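Local coordinates for tetracycline repressor protein class G (Acinetobacter baumannii, PDB 6RX9) that represses the tetracycline resistance gene by binding its operator DNA through a helix-turn-helix region, and loses affinity for that operator when tetracycline binds, at residues L60-R66 / E81-F86; L91-A97 / V145-Q149; Y140-S144 / A187-L192; E73-F78 / F119-F125. All blocks are in the same frame, centred on the assembly; numbering follows the deposited sequence.

Contact 1 (L60-R66 / E81-F86); sequences LAERHTR and ENALSF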
loop_
_atom_site.group_PDB
_atom_site.type_symbol
_atom_site.label_atom_id
_atom_site.label_comp_id
_atom_site.label_asym_id
_atom_site.label_seq_id
_atom_site.Cartn_x
_atom_site.Cartn_y
_atom_site.Cartn_z
ATOM N N LEU A 60 -8.341 -12.628 4.622
ATOM C CA LEU A 60 -9.453 -11.678 4.336
ATOM C C LEU A 60 -10.781 -12.166 4.940
ATOM O O LEU A 60 -11.807 -11.505 4.677
ATOM C CB LEU A 60 -9.576 -11.495 2.818
ATOM C CG LEU A 60 -8.355 -10.884 2.129
ATOM C CD1 LEU A 60 -8.633 -10.627 0.656
ATOM C CD2 LEU A 60 -7.918 -9.601 2.819
ATOM N N ALA A 61 -10.768 -13.247 5.733
ATOM C CA ALA A 61 -11.959 -13.827 6.405
ATOM C C ALA A 61 -12.708 -12.749 7.201
ATOM O O ALA A 61 -13.937 -12.639 7.028
ATOM C CB ALA A 61 -11.542 -14.974 7.295
ATOM N N GLU A 62 -11.991 -11.993 8.042
ATOM C CA GLU A 62 -12.538 -10.917 8.920
ATOM C C GLU A 62 -13.277 -9.869 8.073
ATOM O O GLU A 62 -14.334 -9.393 8.531
ATOM C CB GLU A 62 -11.408 -10.289 9.745
ATOM C CG GLU A 62 -11.762 -8.979 10.439
ATOM C CD GLU A 62 -12.783 -9.066 11.561
ATOM O OE1 GLU A 62 -13.213 -10.190 11.887
ATOM O OE2 GLU A 62 -13.142 -8.004 12.113
ATOM N N ARG A 63 -12.747 -9.526 6.893
ATOM C CA ARG A 63 -13.328 -8.485 5.999
ATOM C C ARG A 63 -14.652 -8.981 5.400
ATOM O O ARG A 63 -15.566 -8.149 5.244
ATOM C CB ARG A 63 -12.352 -8.078 4.888
ATOM C CG ARG A 63 -12.679 -6.722 4.278
ATOM C CD ARG A 63 -11.961 -6.404 2.980
ATOM N NE ARG A 63 -12.220 -5.026 2.574
ATOM C CZ ARG A 63 -11.649 -4.403 1.544
ATOM N NH1 ARG A 63 -11.969 -3.147 1.279
ATOM N NH2 ARG A 63 -10.766 -5.027 0.782
ATOM N N HIS A 64 -14.762 -10.279 5.089
ATOM C CA HIS A 64 -15.966 -10.894 4.457
ATOM C C HIS A 64 -17.195 -10.739 5.364
ATOM O O HIS A 64 -18.319 -10.678 4.820
ATOM C CB HIS A 64 -15.722 -12.370 4.110
ATOM C CG HIS A 64 -14.575 -12.598 3.181
ATOM N ND1 HIS A 64 -14.286 -11.741 2.136
ATOM C CD2 HIS A 64 -13.655 -13.586 3.128
ATOM C CE1 HIS A 64 -13.230 -12.188 1.485
ATOM N NE2 HIS A 64 -12.824 -13.317 2.075
ATOM N N THR A 65 -16.997 -10.682 6.686
ATOM C CA THR A 65 -18.081 -10.551 7.702
ATOM C C THR A 65 -18.682 -9.137 7.647
ATOM O O THR A 65 -19.837 -8.977 8.094
ATOM C CB THR A 65 -17.581 -10.883 9.115
ATOM O OG1 THR A 65 -16.633 -9.889 9.510
ATOM C CG2 THR A 65 -16.953 -12.257 9.219
ATOM N N ARG A 66 -17.933 -8.158 7.125
ATOM C CA ARG A 66 -18.344 -6.728 7.033
ATOM C C ARG A 66 -18.405 -6.282 5.564
ATOM O O ARG A 66 -18.340 -5.059 5.316
ATOM C CB ARG A 66 -17.372 -5.865 7.848
ATOM C CG ARG A 66 -17.720 -5.778 9.326
ATOM C CD ARG A 66 -18.880 -4.832 9.565
ATOM N NE ARG A 66 -19.258 -4.747 10.969
ATOM C CZ ARG A 66 -20.134 -3.879 11.470
ATOM N NH1 ARG A 66 -20.731 -2.995 10.684
ATOM N NH2 ARG A 66 -20.409 -3.894 12.763
ATOM N N GLU A 81 -16.647 0.713 8.876
ATOM C CA GLU A 81 -16.599 -0.637 9.501
ATOM C C GLU A 81 -15.906 -1.618 8.545
ATOM O O GLU A 81 -15.154 -2.476 9.039
ATOM C CB GLU A 81 -17.999 -1.108 9.899
ATOM C CG GLU A 81 -18.577 -0.348 11.081
ATOM C CD GLU A 81 -17.784 -0.453 12.376
ATOM O OE1 GLU A 81 -17.975 0.411 13.250
ATOM O OE2 GLU A 81 -16.979 -1.398 12.512
ATOM N N ASN A 82 -16.134 -1.485 7.235
ATOM C CA ASN A 82 -15.468 -2.310 6.191
ATOM C C ASN A 82 -13.955 -2.044 6.234
ATOM O O ASN A 82 -13.179 -3.017 6.245
ATOM C CB ASN A 82 -16.042 -2.041 4.798
ATOM C CG ASN A 82 -15.449 -2.940 3.733
ATOM O OD1 ASN A 82 -14.501 -2.557 3.053
ATOM N ND2 ASN A 82 -15.988 -4.140 3.590
ATOM N N ALA A 83 -13.550 -0.772 6.285
ATOM C CA ALA A 83 -12.125 -0.357 6.323
ATOM C C ALA A 83 -11.454 -0.928 7.579
ATOM O O ALA A 83 -10.345 -1.489 7.452
ATOM C CB ALA A 83 -12.010 1.146 6.260
ATOM N N LEU A 84 -12.108 -0.814 8.740
ATOM C CA LEU A 84 -11.551 -1.241 10.055
ATOM C C LEU A 84 -11.349 -2.764 10.073
ATOM O O LEU A 84 -10.332 -3.225 10.628
ATOM C CB LEU A 84 -12.482 -0.782 11.182
ATOM C CG LEU A 84 -12.459 0.719 11.475
ATOM C CD1 LEU A 84 -13.682 1.134 12.276
ATOM C CD2 LEU A 84 -11.182 1.112 12.206
ATOM N N SER A 85 -12.289 -3.512 9.484
ATOM C CA SER A 85 -12.258 -4.996 9.375
ATOM C C SER A 85 -11.097 -5.430 8.469
ATOM O O SER A 85 -10.420 -6.421 8.814
ATOM C CB SER A 85 -13.577 -5.535 8.878
ATOM O OG SER A 85 -13.766 -5.241 7.501
ATOM N N PHE A 86 -10.888 -4.722 7.355
ATOM C CA PHE A 86 -9.777 -4.973 6.397
ATOM C C PHE A 86 -8.439 -4.729 7.108
ATOM O O PHE A 86 -7.530 -5.569 6.989
ATOM C CB PHE A 86 -9.953 -4.120 5.136
ATOM C CG PHE A 86 -8.967 -4.377 4.020
ATOM C CD1 PHE A 86 -8.425 -5.638 3.807
ATOM C CD2 PHE A 86 -8.613 -3.360 3.147
ATOM C CE1 PHE A 86 -7.533 -5.861 2.768
ATOM C CE2 PHE A 86 -7.720 -3.584 2.110
ATOM C CZ PHE A 86 -7.178 -4.834 1.925
#

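Contact 2 (L91-A97 / V145-Q149); sequences LSYRDGA and VLEQQ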
loop_
_atom_site.group_PDB
_atom_site.type_symbol
_atom_site.label_atom_id
_atom_site.label_comp_id
_atom_site.label_asym_id
_atom_site.label_seq_id
_atom_site.Cartn_x
_atom_site.Cartn_y
_atom_site.Cartn_z
ATOM N N LEU A 91 -3.530 -6.904 9.883
ATOM C CA LEU A 91 -2.711 -6.794 11.122
ATOM C C LEU A 91 -2.726 -8.112 11.909
ATOM O O LEU A 91 -1.871 -8.251 12.803
ATOM C CB LEU A 91 -3.231 -5.647 11.997
ATOM C CG LEU A 91 -2.861 -4.232 11.549
ATOM C CD1 LEU A 91 -3.571 -3.198 12.409
ATOM C CD2 LEU A 91 -1.356 -4.010 11.595
ATOM N N SER A 92 -3.644 -9.039 11.599
ATOM C CA SER A 92 -3.902 -10.267 12.401
ATOM C C SER A 92 -2.720 -11.244 12.311
ATOM O O SER A 92 -2.616 -12.102 13.204
ATOM C CB SER A 92 -5.199 -10.937 12.009
ATOM O OG SER A 92 -5.126 -11.502 10.710
ATOM N N TYR A 93 -1.863 -11.120 11.291
ATOM C CA TYR A 93 -0.677 -11.998 11.103
ATOM C C TYR A 93 0.538 -11.177 10.662
ATOM O O TYR A 93 0.391 -10.196 9.906
ATOM C CB TYR A 93 -0.999 -13.125 10.118
ATOM C CG TYR A 93 -1.904 -14.176 10.703
ATOM C CD1 TYR A 93 -1.394 -15.174 11.516
ATOM C CD2 TYR A 93 -3.273 -14.149 10.494
ATOM C CE1 TYR A 93 -2.211 -16.133 12.087
ATOM C CE2 TYR A 93 -4.106 -15.104 11.054
ATOM C CZ TYR A 93 -3.573 -16.098 11.854
ATOM O OH TYR A 93 -4.378 -17.044 12.418
ATOM N N ARG A 94 1.712 -11.594 11.143
ATOM C CA ARG A 94 3.040 -11.063 10.742
ATOM C C ARG A 94 3.109 -10.998 9.210
ATOM O O ARG A 94 2.717 -11.985 8.556
ATOM C CB ARG A 94 4.131 -11.952 11.346
ATOM C CG ARG A 94 5.551 -11.484 11.081
ATOM C CD ARG A 94 6.534 -12.280 11.914
ATOM N NE ARG A 94 7.909 -11.882 11.655
ATOM C CZ ARG A 94 8.974 -12.396 12.261
ATOM N NH1 ARG A 94 8.837 -13.342 13.178
ATOM N NH2 ARG A 94 10.178 -11.957 11.947
ATOM N N ASP A 95 3.529 -9.849 8.670
ATOM C CA ASP A 95 3.762 -9.602 7.218
ATOM C C ASP A 95 2.445 -9.673 6.428
ATOM O O ASP A 95 2.510 -9.841 5.199
ATOM C CB ASP A 95 4.821 -10.566 6.672
ATOM C CG ASP A 95 6.184 -10.379 7.317
ATOM O OD1 ASP A 95 6.514 -9.222 7.647
ATOM O OD2 ASP A 95 6.900 -11.386 7.492
ATOM N N GLY A 96 1.299 -9.510 7.093
ATOM C CA GLY A 96 -0.036 -9.602 6.471
ATOM C C GLY A 96 -0.171 -8.706 5.248
ATOM O O GLY A 96 -0.615 -9.204 4.198
ATOM N N ALA A 97 0.187 -7.425 5.362
ATOM C CA ALA A 97 0.046 -6.438 4.263
ATOM C C ALA A 97 0.997 -6.792 3.112
ATOM O O ALA A 97 0.565 -6.685 1.953
ATOM C CB ALA A 97 0.264 -5.035 4.771
ATOM N N VAL A 145 -1.174 -0.108 6.625
ATOM C CA VAL A 145 -0.759 -1.353 7.338
ATOM C C VAL A 145 0.663 -1.740 6.906
ATOM O O VAL A 145 1.427 -2.195 7.781
ATOM C CB VAL A 145 -1.761 -2.504 7.139
ATOM C CG1 VAL A 145 -1.305 -3.750 7.878
ATOM C CG2 VAL A 145 -3.166 -2.110 7.585
ATOM N N LEU A 146 1.021 -1.556 5.629
ATOM C CA LEU A 146 2.410 -1.793 5.135
ATOM C C LEU A 146 3.397 -1.001 6.004
ATOM O O LEU A 146 4.394 -1.600 6.464
ATOM C CB LEU A 146 2.530 -1.383 3.662
ATOM C CG LEU A 146 2.057 -2.414 2.639
ATOM C CD1 LEU A 146 1.981 -1.794 1.251
ATOM C CD2 LEU A 146 2.968 -3.636 2.622
ATOM N N GLU A 147 3.120 0.288 6.228
ATOM C CA GLU A 147 3.997 1.212 7.001
ATOM C C GLU A 147 4.045 0.774 8.471
ATOM O O GLU A 147 5.158 0.736 9.042
ATOM C CB GLU A 147 3.509 2.656 6.856
ATOM C CG GLU A 147 4.483 3.686 7.406
ATOM C CD GLU A 147 4.208 5.117 6.973
ATOM O OE1 GLU A 147 3.852 5.942 7.838
ATOM O OE2 GLU A 147 4.353 5.410 5.768
ATOM N N GLN A 148 2.887 0.455 9.060
ATOM C CA GLN A 148 2.763 0.039 10.483
ATOM C C GLN A 148 3.565 -1.246 10.716
ATOM O O GLN A 148 4.308 -1.305 11.712
ATOM C CB GLN A 148 1.298 -0.167 10.871
ATOM C CG GLN A 148 1.113 -0.555 12.333
ATOM C CD GLN A 148 -0.305 -0.383 12.820
ATOM O OE1 GLN A 148 -1.121 0.299 12.203
ATOM N NE2 GLN A 148 -0.608 -1.002 13.949
ATOM N N GLN A 149 3.425 -2.234 9.832
ATOM C CA GLN A 149 4.055 -3.572 9.996
ATOM C C GLN A 149 5.560 -3.488 9.706
ATOM O O GLN A 149 6.314 -4.264 10.328
ATOM C CB GLN A 149 3.341 -4.607 9.128
ATOM C CG GLN A 149 2.011 -5.037 9.729
ATOM C CD GLN A 149 1.348 -6.163 8.975
ATOM O OE1 GLN A 149 1.392 -6.229 7.749
ATOM N NE2 GLN A 149 0.704 -7.050 9.714
HETATM O O HOH W 1 0.509 -7.056 12.623
HETATM O O HOH W 2 6.364 -6.527 7.848
#

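Contact 3 (Y140-S144 / A187-L192); sequences YVVGS and AFNFGL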
loop_
_atom_site.group_PDB
_atom_site.type_symbol
_atom_site.label_atom_id
_atom_site.label_comp_id
_atom_site.label_asym_id
_atom_site.label_seq_id
_atom_site.Cartn_x
_atom_site.Cartn_y
_atom_site.Cartn_z
ATOM N N TYR A 140 -5.887 3.099 0.777
ATOM C CA TYR A 140 -5.488 3.778 2.038
ATOM C C TYR A 140 -5.114 2.730 3.097
ATOM O O TYR A 140 -4.046 2.866 3.721
ATOM C CB TYR A 140 -6.588 4.718 2.541
ATOM C CG TYR A 140 -6.314 5.256 3.920
ATOM C CD1 TYR A 140 -5.315 6.194 4.130
ATOM C CD2 TYR A 140 -7.012 4.794 5.023
ATOM C CE1 TYR A 140 -5.032 6.674 5.399
ATOM C CE2 TYR A 140 -6.742 5.266 6.297
ATOM C CZ TYR A 140 -5.744 6.206 6.487
ATOM O OH TYR A 140 -5.472 6.680 7.737
ATOM N N VAL A 141 -5.950 1.704 3.286
ATOM C CA VAL A 141 -5.753 0.667 4.343
ATOM C C VAL A 141 -4.442 -0.085 4.063
ATOM O O VAL A 141 -3.644 -0.244 4.997
ATOM C CB VAL A 141 -6.952 -0.294 4.441
ATOM C CG1 VAL A 141 -6.635 -1.492 5.322
ATOM C CG2 VAL A 141 -8.199 0.418 4.942
ATOM N N VAL A 142 -4.235 -0.532 2.825
ATOM C CA VAL A 142 -3.018 -1.300 2.428
ATOM C C VAL A 142 -1.781 -0.441 2.716
ATOM O O VAL A 142 -0.866 -0.946 3.386
ATOM C CB VAL A 142 -3.081 -1.756 0.960
ATOM C CG1 VAL A 142 -1.730 -2.247 0.461
ATOM C CG2 VAL A 142 -4.151 -2.818 0.760
ATOM N N GLY A 143 -1.759 0.809 2.238
ATOM C CA GLY A 143 -0.637 1.740 2.464
ATOM C C GLY A 143 -0.331 1.893 3.945
ATOM O O GLY A 143 0.859 1.814 4.319
ATOM N N SER A 144 -1.369 2.089 4.765
ATOM C CA SER A 144 -1.267 2.318 6.231
ATOM C C SER A 144 -0.666 1.090 6.924
ATOM O O SER A 144 0.266 1.258 7.735
ATOM C CB SER A 144 -2.606 2.680 6.821
ATOM O OG SER A 144 -2.528 2.720 8.235
ATOM N N ALA A 187 -4.065 7.983 14.196
ATOM C CA ALA A 187 -3.567 8.379 12.857
ATOM C C ALA A 187 -4.401 7.686 11.772
ATOM O O ALA A 187 -4.857 8.374 10.840
ATOM C CB ALA A 187 -2.100 8.042 12.721
ATOM N N PHE A 188 -4.591 6.369 11.883
ATOM C CA PHE A 188 -5.380 5.578 10.906
ATOM C C PHE A 188 -6.797 6.156 10.803
ATOM O O PHE A 188 -7.261 6.434 9.684
ATOM C CB PHE A 188 -5.451 4.098 11.286
ATOM C CG PHE A 188 -6.377 3.333 10.379
ATOM C CD1 PHE A 188 -5.962 2.944 9.115
ATOM C CD2 PHE A 188 -7.685 3.072 10.757
ATOM C CE1 PHE A 188 -6.821 2.265 8.265
ATOM C CE2 PHE A 188 -8.543 2.399 9.902
ATOM C CZ PHE A 188 -8.109 1.997 8.659
ATOM N N ASN A 189 -7.457 6.336 11.950
ATOM C CA ASN A 189 -8.862 6.817 12.036
ATOM C C ASN A 189 -8.958 8.228 11.442
ATOM O O ASN A 189 -9.968 8.507 10.782
ATOM C CB ASN A 189 -9.405 6.721 13.464
ATOM C CG ASN A 189 -9.800 5.305 13.828
ATOM O OD1 ASN A 189 -10.650 4.705 13.171
ATOM N ND2 ASN A 189 -9.186 4.757 14.862
ATOM N N PHE A 190 -7.935 9.070 11.608
ATOM C CA PHE A 190 -7.944 10.452 11.058
ATOM C C PHE A 190 -7.988 10.404 9.525
ATOM O O PHE A 190 -8.823 11.110 8.939
ATOM C CB PHE A 190 -6.761 11.288 11.548
ATOM C CG PHE A 190 -6.700 12.635 10.880
ATOM C CD1 PHE A 190 -7.546 13.660 11.279
ATOM C CD2 PHE A 190 -5.844 12.862 9.814
ATOM C CE1 PHE A 190 -7.508 14.893 10.646
ATOM C CE2 PHE A 190 -5.808 14.096 9.183
ATOM C CZ PHE A 190 -6.639 15.109 9.602
ATOM N N GLY A 191 -7.122 9.605 8.893
ATOM C CA GLY A 191 -7.108 9.432 7.427
ATOM C C GLY A 191 -8.414 8.842 6.911
ATOM O O GLY A 191 -8.902 9.306 5.858
ATOM N N LEU A 192 -8.955 7.841 7.612
ATOM C CA LEU A 192 -10.206 7.134 7.220
ATOM C C LEU A 192 -11.385 8.114 7.278
ATOM O O LEU A 192 -12.135 8.189 6.288
ATOM C CB LEU A 192 -10.428 5.941 8.155
ATOM C CG LEU A 192 -11.683 5.109 7.889
ATOM C CD1 LEU A 192 -11.786 4.716 6.423
ATOM C CD2 LEU A 192 -11.700 3.877 8.775
#

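Contact 4 (E73-F78 / F119-F125); sequences EDWRVF and FLCAEGF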
loop_
_atom_site.group_PDB
_atom_site.type_symbol
_atom_site.label_atom_id
_atom_site.label_comp_id
_atom_site.label_asym_id
_atom_site.label_seq_id
_atom_site.Cartn_x
_atom_site.Cartn_y
_atom_site.Cartn_z
ATOM N N GLU A 73 -28.311 0.915 8.340
ATOM C CA GLU A 73 -26.944 1.498 8.454
ATOM C C GLU A 73 -26.691 2.352 7.205
ATOM O O GLU A 73 -27.011 1.888 6.096
ATOM C CB GLU A 73 -25.897 0.397 8.675
ATOM C CG GLU A 73 -24.989 0.123 7.484
ATOM C CD GLU A 73 -23.840 -0.840 7.750
ATOM O OE1 GLU A 73 -23.308 -0.840 8.879
ATOM O OE2 GLU A 73 -23.475 -1.592 6.825
ATOM N N ASP A 74 -26.163 3.567 7.384
ATOM C CA ASP A 74 -25.886 4.516 6.273
ATOM C C ASP A 74 -24.520 4.175 5.663
ATOM O O ASP A 74 -23.768 3.396 6.285
ATOM C CB ASP A 74 -25.965 5.973 6.741
ATOM C CG ASP A 74 -24.710 6.456 7.444
ATOM O OD1 ASP A 74 -24.247 5.748 8.358
ATOM O OD2 ASP A 74 -24.192 7.522 7.053
ATOM N N TRP A 75 -24.229 4.743 4.492
ATOM C CA TRP A 75 -23.013 4.459 3.684
ATOM C C TRP A 75 -21.738 4.793 4.473
ATOM O O TRP A 75 -20.720 4.118 4.242
ATOM C CB TRP A 75 -23.065 5.201 2.341
ATOM C CG TRP A 75 -23.030 6.697 2.435
ATOM C CD1 TRP A 75 -24.093 7.546 2.550
ATOM C CD2 TRP A 75 -21.860 7.529 2.388
ATOM N NE1 TRP A 75 -23.665 8.846 2.589
ATOM C CE2 TRP A 75 -22.299 8.867 2.490
ATOM C CE3 TRP A 75 -20.488 7.274 2.272
ATOM C CZ2 TRP A 75 -21.409 9.940 2.481
ATOM C CZ3 TRP A 75 -19.612 8.336 2.265
ATOM C CH2 TRP A 75 -20.068 9.649 2.368
ATOM N N ARG A 76 -21.787 5.785 5.369
ATOM C CA ARG A 76 -20.602 6.261 6.138
ATOM C C ARG A 76 -20.155 5.171 7.121
ATOM O O ARG A 76 -18.942 4.887 7.179
ATOM C CB ARG A 76 -20.917 7.564 6.879
ATOM C CG ARG A 76 -21.281 8.723 5.964
ATOM C CD ARG A 76 -21.527 10.002 6.743
ATOM N NE ARG A 76 -22.468 10.886 6.067
ATOM C CZ ARG A 76 -23.759 11.031 6.368
ATOM N NH1 ARG A 76 -24.499 11.876 5.668
ATOM N NH2 ARG A 76 -24.315 10.349 7.356
ATOM N N VAL A 77 -21.099 4.579 7.855
ATOM C CA VAL A 77 -20.822 3.500 8.849
ATOM C C VAL A 77 -20.345 2.249 8.097
ATOM O O VAL A 77 -19.386 1.617 8.576
ATOM C CB VAL A 77 -22.049 3.215 9.737
ATOM C CG1 VAL A 77 -21.852 1.977 10.598
ATOM C CG2 VAL A 77 -22.394 4.419 10.603
ATOM N N PHE A 78 -20.968 1.927 6.957
ATOM C CA PHE A 78 -20.617 0.755 6.110
ATOM C C PHE A 78 -19.149 0.844 5.670
ATOM O O PHE A 78 -18.415 -0.143 5.863
ATOM C CB PHE A 78 -21.517 0.649 4.877
ATOM C CG PHE A 78 -21.041 -0.383 3.886
ATOM C CD1 PHE A 78 -21.018 -1.726 4.227
ATOM C CD2 PHE A 78 -20.584 -0.012 2.631
ATOM C CE1 PHE A 78 -20.563 -2.679 3.330
ATOM C CE2 PHE A 78 -20.123 -0.966 1.735
ATOM C CZ PHE A 78 -20.116 -2.296 2.085
ATOM N N PHE A 119 -25.724 -0.492 -3.404
ATOM C CA PHE A 119 -26.022 0.141 -2.090
ATOM C C PHE A 119 -25.522 1.593 -2.079
ATOM O O PHE A 119 -26.293 2.486 -1.679
ATOM C CB PHE A 119 -25.410 -0.647 -0.930
ATOM C CG PHE A 119 -25.488 0.061 0.399
ATOM C CD1 PHE A 119 -26.710 0.276 1.019
ATOM C CD2 PHE A 119 -24.341 0.519 1.030
ATOM C CE1 PHE A 119 -26.785 0.936 2.237
ATOM C CE2 PHE A 119 -24.415 1.174 2.251
ATOM C CZ PHE A 119 -25.637 1.382 2.851
ATOM N N LEU A 120 -24.274 1.827 -2.494
ATOM C CA LEU A 120 -23.688 3.194 -2.551
ATOM C C LEU A 120 -24.506 4.055 -3.522
ATOM O O LEU A 120 -24.762 5.233 -3.191
ATOM C CB LEU A 120 -22.212 3.119 -2.961
ATOM C CG LEU A 120 -21.262 2.546 -1.909
ATOM C CD1 LEU A 120 -19.815 2.700 -2.346
ATOM C CD2 LEU A 120 -21.475 3.204 -0.551
ATOM N N CYS A 121 -24.927 3.486 -4.657
ATOM C CA CYS A 121 -25.769 4.171 -5.675
ATOM C C CYS A 121 -27.094 4.611 -5.039
ATOM O O CYS A 121 -27.507 5.764 -5.280
ATOM C CB CYS A 121 -26.013 3.288 -6.894
ATOM S SG CYS A 121 -24.543 3.116 -7.941
ATOM N N ALA A 122 -27.712 3.738 -4.237
ATOM C CA ALA A 122 -28.946 4.021 -3.463
ATOM C C ALA A 122 -28.690 5.167 -2.472
ATOM O O ALA A 122 -29.642 5.912 -2.180
ATOM C CB ALA A 122 -29.418 2.772 -2.757
ATOM N N GLU A 123 -27.449 5.303 -1.989
ATOM C CA GLU A 123 -27.037 6.295 -0.955
ATOM C C GLU A 123 -26.539 7.592 -1.612
ATOM O O GLU A 123 -26.052 8.469 -0.868
ATOM C CB GLU A 123 -25.974 5.683 -0.038
ATOM C CG GLU A 123 -26.536 4.693 0.972
ATOM C CD GLU A 123 -27.315 5.332 2.112
ATOM O OE1 GLU A 123 -28.519 5.593 1.926
ATOM O OE2 GLU A 123 -26.713 5.580 3.180
ATOM N N GLY A 124 -26.649 7.717 -2.939
ATOM C CA GLY A 124 -26.434 8.982 -3.670
ATOM C C GLY A 124 -25.093 9.052 -4.387
ATOM O O GLY A 124 -24.755 10.153 -4.866
ATOM N N PHE A 125 -24.346 7.945 -4.466
ATOM C CA PHE A 125 -23.129 7.819 -5.315
ATOM C C PHE A 125 -23.554 7.531 -6.758
ATOM O O PHE A 125 -24.579 6.854 -6.952
ATOM C CB PHE A 125 -22.209 6.693 -4.833
ATOM C CG PHE A 125 -21.397 6.994 -3.600
ATOM C CD1 PHE A 125 -21.972 6.951 -2.339
ATOM C CD2 PHE A 125 -20.047 7.298 -3.698
ATOM C CE1 PHE A 125 -21.219 7.220 -1.206
ATOM C CE2 PHE A 125 -19.295 7.564 -2.563
ATOM C CZ PHE A 125 -19.882 7.521 -1.320
#

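Contact 1 (L60-R66 / E81-F86)
Arg63 lies flat on the ring of Phe86, a textbook case of a cation-pi stack whose cation is also gripped by hydrogen bonds. The two planes are inclined by only 5°, and CZ of Arg63 sits 3.9 Å from the centroid of the Phe86 ring. An extended chain from CG to NE, starting with CG anti to the backbone N (chi1 -160°), carries the guanidinium across to this face. At its edge, Arg63 NH1 donates to Asn82 OD1 (3.1 Å) in the planes of both groups, NE adds a weak bond to the same oxygen, and NH1 is also bonded to Ser138, so the rotation of the group is fixed. The other end of the Asn82 amide is held too: ND2 gives a nearly straight bond to Arg66 O (3.1 Å), approaching from above that carbonyl plane. Ser85 OG, turned back to Asn82 O at 2.6 Å, packs against Arg63 CA. The outer side is looser. Arg66 NH1 rests on Glu81 CB at 3.4 Å, but Glu81 OE2 stands above the guanidinium plane with no N-H aimed at it, and the exposed Glu62 touches Ser85 O with CG. Asn82 and His64 are probable tetracycline ligands, so the network probably borders the drug pocket. Behind it, helix 75-91 packs against helices 127-155 and 185-202, Phe86 on Val141 and Val142, Ala83 on Leu192.

Contact 2 (L91-A97 / V145-Q149)
Leu91, at the end of its helix, sets CD2 3.7 Å from Val145 CG1 and brings both methyls near the amide of Gln148, whose side chain it meets at about a right angle; the oxygen of that amide is bonded to Arg87. Leu91 O takes a hydrogen bond from a water that in turn accepts from Gln149 NE2 (2.9 Å). Further along, the side chain of Tyr93 packs on helices 6-20 and 48-59, while Tyr93 O receives a weak, bent bond from Gln149 NE2. Tyr93 to Gly96 form a type II beta turn that leads into helix 96-102, and Gln149, extended beyond CG, inserts its amide into this junction. Asp95 stands at the N-cap position without a capping bond from its side chain: OD2 accepts from Met22 N, and OD1 from a second water, which also donates weakly to Gln149 O. Gly96 N comes close to Gln149 OE1 at a poor angle. The amide oxygen instead takes the N-H of Ala97, at 2.9 Å and 170°, in the carbonyl plane, thus serving one of the first N-H groups of the helix. Ala97 CB fits between Val145 CG1 and Leu146 CD2, each 3.7 Å away, and Leu146 packs on Leu146 of the second subunit.

Contact 3 (Y140-S144 / A187-L192)
With CG anti to the backbone N in both Tyr140 (chi1 171°) and Phe188, the two aromatic side chains reach across between nearly antiparallel helical segments, 140-144 and 187-192, whose axes approach to 11.0 Å at 157°. Tyr140 spans the gap and its OH donates to Phe188 O at 2.7 Å, the carbonyl lying at the edge of the phenol ring. Gly191, with no side chain, lets its CA come within 3.2 Å of Tyr140 OH. The rings themselves are slid apart and barely overlap, their planes 27° from parallel, with Tyr140 CE2 touching Phe188 CE1 at 3.6 Å. Ser144 OG and Val141 CG2 meet the edge of the Phe188 ring. These helices belong to the four-helix dimer bundle of the TetR family, and Tyr140 also packs on Ala136 of the second subunit. Phe188 O already accepts from Leu192 N within its helix, so the phenol adds a second donor: the buried hydroxyl is satisfied by a backbone acceptor without breaking the helix, a directional link amid mostly apolar packing.

Contact 4 (E73-F78 / F119-F125)
The Trp75 indole is sandwiched: the aliphatic CG of Arg76 lies over one face, and on the opposite face Phe125 presents its edge in a T-shaped pair, planes at 82° and Phe125 CE1 3.6 Å from Trp75 CE3. At the indole edge sits the carboxylate of Glu123, with OE2 3.3 Å from Trp75 CD1. A second edge-to-face pair follows, Phe119 pointing its edge at the face of Phe78 with ring centroids 5.6 Å apart; CZ of Phe119 meets Glu73 O at its own edge, and CE2 touches Trp75 CA. Leu120 CD2 fills in against Trp75 CB. The polar element is Glu123, bent at chi2 (-73°), which brings OE2 to Trp75 N at 2.9 Å through its anti lone pair. That N-H belongs to the first turn of helix 75-91, where the helix dipole would probably stabilise the carboxylate. Asp74 at the N-cap accepts two weak bonds from Arg76 N and Val77 N and forms a salt bridge with Arg76 NH2 (2.8 Å). Trp75 also packs on Phe199 of helix 185-202. The start of one helix thus meets the end of another, helix 110-122, which closes in a Schellman motif: Gly124 has positive phi, and Phe125 N returns to Leu120 O.

Overall arrangement
Helix 75-91 is the common thread, entering contact 4 with its first turn and contact 1 with its middle; their centres are 17 Å apart, and Arg66 O of contact 1 meets Phe78 of contact 4 at CE1, 3.8 Å away. Contacts 2 and 3 follow each other on helix 127-155, centres 13 Å apart, and both touch the second subunit. Contact 1 meets contact 3 where Leu84 CD2 packs on Phe188 CE2 at 3.7 Å. The likely tetracycline ligands His64 and Asn82 lie in contact 1, and the side chain of His100, a probable magnesium ligand, is about 4 Å from that of Phe86 and about 6 Å from that of Ala97 in contact 2, so both contacts probably lie close to the pocket.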